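PDB 2Q18: 2-dehydro-3-deoxy-D-arabinonate dehydratase from Sulfolobus solfataricus, which catalyses the metal-dependent dehydration of 2-dehydro-3-deoxy-D-arabinonate to 2,5-dioxopentanoate in a pentose oxidation pathway leading to 2-oxoglutarate. Local coordinates for residues M1-R5 and S14-L18; V148-S152 and I246-T250. Numbering follows the deposited sequence.

Interaction 1. Residues M1-R5 and S14-L18; sequences MKLFR and SYAIL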
loop_
_atom_site.group_PDB
_atom_site.type_symbol
_atom_site.label_atom_id
_atom_site.label_comp_id
_atom_site.label_asym_id
_atom_site.label_seq_id
_atom_site.Cartn_x
_atom_site.Cartn_y
_atom_site.Cartn_z
ATOM N N MET A 1 -14.986 20.710 -18.857
ATOM C CA MET A 1 -14.802 19.240 -18.710
ATOM C C MET A 1 -15.971 18.643 -17.924
ATOM O O MET A 1 -16.442 19.233 -16.951
ATOM C CB MET A 1 -13.454 18.957 -18.029
ATOM C CG MET A 1 -13.275 17.574 -17.413
ATOM S SD MET A 1 -11.551 17.278 -16.944
ATOM C CE MET A 1 -11.562 17.803 -15.233
ATOM N N LYS A 2 -16.454 17.487 -18.368
ATOM C CA LYS A 2 -17.479 16.757 -17.631
ATOM C C LYS A 2 -16.950 15.368 -17.293
ATOM O O LYS A 2 -16.662 14.555 -18.173
ATOM C CB LYS A 2 -18.798 16.698 -18.408
ATOM C CG LYS A 2 -19.355 18.074 -18.741
ATOM C CD LYS A 2 -20.710 18.012 -19.417
ATOM C CE LYS A 2 -21.192 19.424 -19.736
ATOM N NZ LYS A 2 -22.535 19.429 -20.368
ATOM N N LEU A 3 -16.826 15.117 -15.998
ATOM C CA LEU A 3 -16.130 13.950 -15.494
ATOM C C LEU A 3 -17.108 12.857 -15.079
ATOM O O LEU A 3 -18.071 13.118 -14.359
ATOM C CB LEU A 3 -15.256 14.385 -14.315
ATOM C CG LEU A 3 -14.379 13.402 -13.554
ATOM C CD1 LEU A 3 -13.115 14.120 -13.096
ATOM C CD2 LEU A 3 -15.152 12.864 -12.360
ATOM N N PHE A 4 -16.857 11.638 -15.545
ATOM C CA PHE A 4 -17.624 10.478 -15.107
ATOM C C PHE A 4 -16.708 9.312 -14.752
ATOM O O PHE A 4 -15.507 9.348 -15.025
ATOM C CB PHE A 4 -18.713 10.083 -16.128
ATOM C CG PHE A 4 -18.192 9.649 -17.482
ATOM C CD1 PHE A 4 -17.814 10.589 -18.440
ATOM C CD2 PHE A 4 -18.139 8.296 -17.817
ATOM C CE1 PHE A 4 -17.354 10.191 -19.699
ATOM C CE2 PHE A 4 -17.688 7.885 -19.075
ATOM C CZ PHE A 4 -17.293 8.835 -20.017
ATOM N N ARG A 5 -17.278 8.291 -14.123
ATOM C CA ARG A 5 -16.505 7.136 -13.690
ATOM C C ARG A 5 -17.304 5.864 -13.919
ATOM O O ARG A 5 -18.530 5.838 -13.735
ATOM C CB ARG A 5 -16.106 7.277 -12.211
ATOM C CG ARG A 5 -15.083 6.245 -11.707
ATOM C CD ARG A 5 -14.630 6.550 -10.275
ATOM N NE ARG A 5 -15.740 6.510 -9.323
ATOM C CZ ARG A 5 -15.607 6.355 -8.010
ATOM N NH1 ARG A 5 -14.403 6.222 -7.465
ATOM N NH2 ARG A 5 -16.684 6.331 -7.237
ATOM N N SER A 14 -11.767 6.495 -14.641
ATOM C CA SER A 14 -12.359 7.814 -14.798
ATOM C C SER A 14 -12.153 8.358 -16.201
ATOM O O SER A 14 -11.105 8.147 -16.817
ATOM C CB SER A 14 -11.796 8.789 -13.764
ATOM O OG SER A 14 -12.357 8.533 -12.491
ATOM N N TYR A 15 -13.170 9.055 -16.694
ATOM C CA TYR A 15 -13.130 9.668 -18.008
ATOM C C TYR A 15 -13.640 11.093 -17.922
ATOM O O TYR A 15 -14.437 11.429 -17.043
ATOM C CB TYR A 15 -13.999 8.898 -19.007
ATOM C CG TYR A 15 -13.633 7.452 -19.217
ATOM C CD1 TYR A 15 -12.655 7.086 -20.142
ATOM C CD2 TYR A 15 -14.285 6.441 -18.511
ATOM C CE1 TYR A 15 -12.327 5.748 -20.349
ATOM C CE2 TYR A 15 -13.964 5.109 -18.706
ATOM C CZ TYR A 15 -12.987 4.768 -19.631
ATOM O OH TYR A 15 -12.664 3.441 -19.822
ATOM N N ALA A 16 -13.171 11.924 -18.845
ATOM C CA ALA A 16 -13.668 13.280 -18.989
ATOM C C ALA A 16 -14.169 13.470 -20.414
ATOM O O ALA A 16 -13.484 13.099 -21.373
ATOM C CB ALA A 16 -12.575 14.276 -18.681
ATOM N N ILE A 17 -15.369 14.024 -20.552
ATOM C CA ILE A 17 -15.850 14.434 -21.869
ATOM C C ILE A 17 -15.682 15.943 -22.029
ATOM O O ILE A 17 -16.102 16.724 -21.174
ATOM C CB ILE A 17 -17.300 13.936 -22.201
ATOM C CG1 ILE A 17 -17.781 14.527 -23.537
ATOM C CG2 ILE A 17 -18.282 14.245 -21.075
ATOM C CD1 ILE A 17 -18.792 13.669 -24.291
ATOM N N LEU A 18 -15.021 16.328 -23.117
ATOM C CA LEU A 18 -14.793 17.728 -23.451
ATOM C C LEU A 18 -15.961 18.280 -24.269
ATOM O O LEU A 18 -16.778 17.514 -24.791
ATOM C CB LEU A 18 -13.475 17.871 -24.216
ATOM C CG LEU A 18 -12.156 18.011 -23.442
ATOM C CD1 LEU A 18 -12.086 17.188 -22.146
ATOM C CD2 LEU A 18 -10.985 17.675 -24.354
#
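Four backbone hydrogen bonds set the register of this antiparallel pair. In the Lys2-Ile17 pair, Lys2 N donates to Ile17 O (2.9 Å) and Ile17 N to Lys2 O (2.8 Å); in the Phe4-Tyr15 pair, Phe4 N donates to Tyr15 O and Tyr15 N to Phe4 O, both at 2.9 Å. Leu3-Ala16 and Arg5-Ser14 are non-hydrogen-bonded pairs, with CA atoms 4.3 Å apart; their backbones bond outward, Leu3 to Ile194, Arg5 to Thr68, Ala16 to Ile24 and Ser14 to Leu26.

The amino terminus, the ends of Lys2 and Arg5 and the Tyr15 hydroxyl find partners beyond the pair. Met1 N is bound by Glu199 and Thr196, Lys2 NZ by Asn278 O; Arg5 NE donates to Lys69 O and its NH2 forms a salt bridge with Asp72, and Tyr15 OH reaches Asp46 of a second subunit.

On the face carrying Phe4 and Tyr15, Tyr15 CB lies over the Phe4 ring, 3.8 Å from its centroid and 24° off the normal, a CH-pi contact. The rings themselves barely overlap, with centroids 5.5 Å apart. Met1 CG packs on Ala16 CB at 3.6 Å.

With 152° between strand directions and eight residues between Arg5 and Ser14, this is the open end of the N-terminal beta hairpin, strands 2-8 and 11-17.

Interaction 2. Residues V148-S152 and I246-T250; sequences VVLDS and IPDGT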
loop_
_atom_site.group_PDB
_atom_site.type_symbol
_atom_site.label_atom_id
_atom_site.label_comp_id
_atom_site.label_asym_id
_atom_site.label_seq_id
_atom_site.Cartn_x
_atom_site.Cartn_y
_atom_site.Cartn_z
ATOM N N VAL A 148 -22.272 21.130 -5.082
ATOM C CA VAL A 148 -20.913 21.542 -5.446
ATOM C C VAL A 148 -19.864 20.595 -4.869
ATOM O O VAL A 148 -20.001 20.113 -3.741
ATOM C CB VAL A 148 -20.592 23.002 -5.005
ATOM C CG1 VAL A 148 -21.338 24.004 -5.880
ATOM C CG2 VAL A 148 -20.914 23.226 -3.528
ATOM N N VAL A 149 -18.830 20.325 -5.661
ATOM C CA VAL A 149 -17.657 19.598 -5.184
ATOM C C VAL A 149 -16.635 20.638 -4.712
ATOM O O VAL A 149 -16.361 21.612 -5.414
ATOM C CB VAL A 149 -17.047 18.684 -6.279
ATOM C CG1 VAL A 149 -15.880 17.873 -5.720
ATOM C CG2 VAL A 149 -18.109 17.737 -6.864
ATOM N N LEU A 150 -16.075 20.413 -3.527
ATOM C CA LEU A 150 -15.226 21.397 -2.847
ATOM C C LEU A 150 -13.822 20.875 -2.564
ATOM O O LEU A 150 -13.645 19.686 -2.303
ATOM C CB LEU A 150 -15.871 21.767 -1.508
ATOM C CG LEU A 150 -16.830 22.945 -1.309
ATOM C CD1 LEU A 150 -17.467 23.490 -2.587
ATOM C CD2 LEU A 150 -17.879 22.582 -0.255
ATOM N N ASP A 151 -12.828 21.766 -2.594
ATOM C CA ASP A 151 -11.525 21.445 -2.000
ATOM C C ASP A 151 -11.524 21.832 -0.516
ATOM O O ASP A 151 -12.527 22.349 -0.009
ATOM C CB ASP A 151 -10.339 22.045 -2.794
ATOM C CG ASP A 151 -10.181 23.567 -2.628
ATOM O OD1 ASP A 151 -10.792 24.188 -1.731
ATOM O OD2 ASP A 151 -9.407 24.149 -3.419
ATOM N N SER A 152 -10.412 21.583 0.175
ATOM C CA SER A 152 -10.333 21.832 1.623
ATOM C C SER A 152 -10.440 23.312 2.027
ATOM O O SER A 152 -10.732 23.613 3.181
ATOM C CB SER A 152 -9.078 21.184 2.228
ATOM O OG SER A 152 -7.906 21.650 1.589
ATOM N N ILE A 246 -12.856 20.349 6.033
ATOM C CA ILE A 246 -13.434 19.384 5.104
ATOM C C ILE A 246 -12.350 18.880 4.153
ATOM O O ILE A 246 -11.466 19.641 3.768
ATOM C CB ILE A 246 -14.643 19.975 4.322
ATOM C CG1 ILE A 246 -14.251 21.269 3.598
ATOM C CG2 ILE A 246 -15.833 20.201 5.270
ATOM C CD1 ILE A 246 -15.144 21.632 2.420
ATOM N N PRO A 247 -12.390 17.584 3.801
ATOM C CA PRO A 247 -11.416 17.052 2.846
ATOM C C PRO A 247 -11.695 17.461 1.402
ATOM O O PRO A 247 -12.820 17.855 1.075
ATOM C CB PRO A 247 -11.554 15.535 3.011
ATOM C CG PRO A 247 -12.923 15.331 3.549
ATOM C CD PRO A 247 -13.303 16.545 4.319
ATOM N N ASP A 248 -10.670 17.374 0.552
ATOM C CA ASP A 248 -10.833 17.602 -0.883
ATOM C C ASP A 248 -11.849 16.605 -1.447
ATOM O O ASP A 248 -11.812 15.422 -1.109
ATOM C CB ASP A 248 -9.502 17.438 -1.618
ATOM C CG ASP A 248 -8.456 18.455 -1.182
ATOM O OD1 ASP A 248 -8.810 19.625 -0.908
ATOM O OD2 ASP A 248 -7.273 18.070 -1.127
ATOM N N GLY A 249 -12.758 17.094 -2.287
ATOM C CA GLY A 249 -13.792 16.240 -2.887
ATOM C C GLY A 249 -15.078 16.175 -2.081
ATOM O O GLY A 249 -16.011 15.447 -2.449
ATOM N N THR A 250 -15.127 16.924 -0.979
ATOM C CA THR A 250 -16.354 17.069 -0.196
ATOM C C THR A 250 -17.466 17.605 -1.095
ATOM O O THR A 250 -17.235 18.497 -1.921
ATOM C CB THR A 250 -16.160 18.032 0.999
ATOM O OG1 THR A 250 -15.250 17.450 1.935
ATOM C CG2 THR A 250 -17.481 18.315 1.720
HETATM O O HOH W 1 -6.890 22.009 -0.822
#
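Backbone hydrogen bonds tie the end of strand 140-150 to the turn that leads into strand 250-253. Leu150 N donates to Thr250 O at 2.8 Å (N-H...O angle 150°), while Leu150 O accepts from Gly249 N at 2.7 Å (143°). The two bonds of one residue are thus shared between two consecutive residues opposite it. This is a G1 beta bulge, and Gly249, with phi/psi of 91/2°, occupies its glycine position: a CB there would press against the carbonyl oxygen of Asp248. Weaker CA-H...O contacts accompany these bonds, from Val149 CA to Thr250 O (3.5 Å) and from Ser152 CA to Ile246 O (3.3 Å).

The bulge is coupled to a type II turn from Pro247 to Thr250, in which Gly249 is also the third residue. Thr250 N donates to Pro247 O at 3.2 Å, and Thr250 OG1 donates to the same oxygen at 2.6 Å, so the side chain reinforces the turn.

Side-chain polarity enters beyond the strand end. Asp248 OD1 accepts from Ser152 N at 2.8 Å, and a water that donates to Asp248 OD1 (3.1 Å) also hydrogen-bonds Ser152 OG (2.6 Å). Asp151 turns its carboxylate away, where OD1 accepts from the backbone nitrogens of Asn153 and Lys155.

Among apolar contacts, Leu150 CD2 lies 3.9 Å from Ile246 CD1, and Val149 CG1 rests 3.9 Å from Gly249 CA. Ile246 CD1 is also in van der Waals contact with Asp151 O at 3.6 Å. Helix 233-241 packs against Leu150 through Ile237 and Leu240, whereas Arg123 of a third subunit rests on Ile246.

How the interactions relate
Interaction 1 and interaction 2 have centres about 18 Å apart and nearest atoms about 8 Å apart, so they do not touch. Both nevertheless belong to one branched, mixed sheet: strand 2-8 pairs with strand 188-195, which pairs with 156-167, and that strand in turn with 140-150. Along the chain they are in series, interaction 1 joining neighbouring strands and interaction 2 having 93 residues between its segments. Their relation to the metal site differs: interaction 1 lies away from the metal- and substrate-binding residues, whereas strand 140-150 also carries the Mg(2+) ligands Glu143 and Glu145, the side chain of Val148 being about 10 Å from that of Glu145.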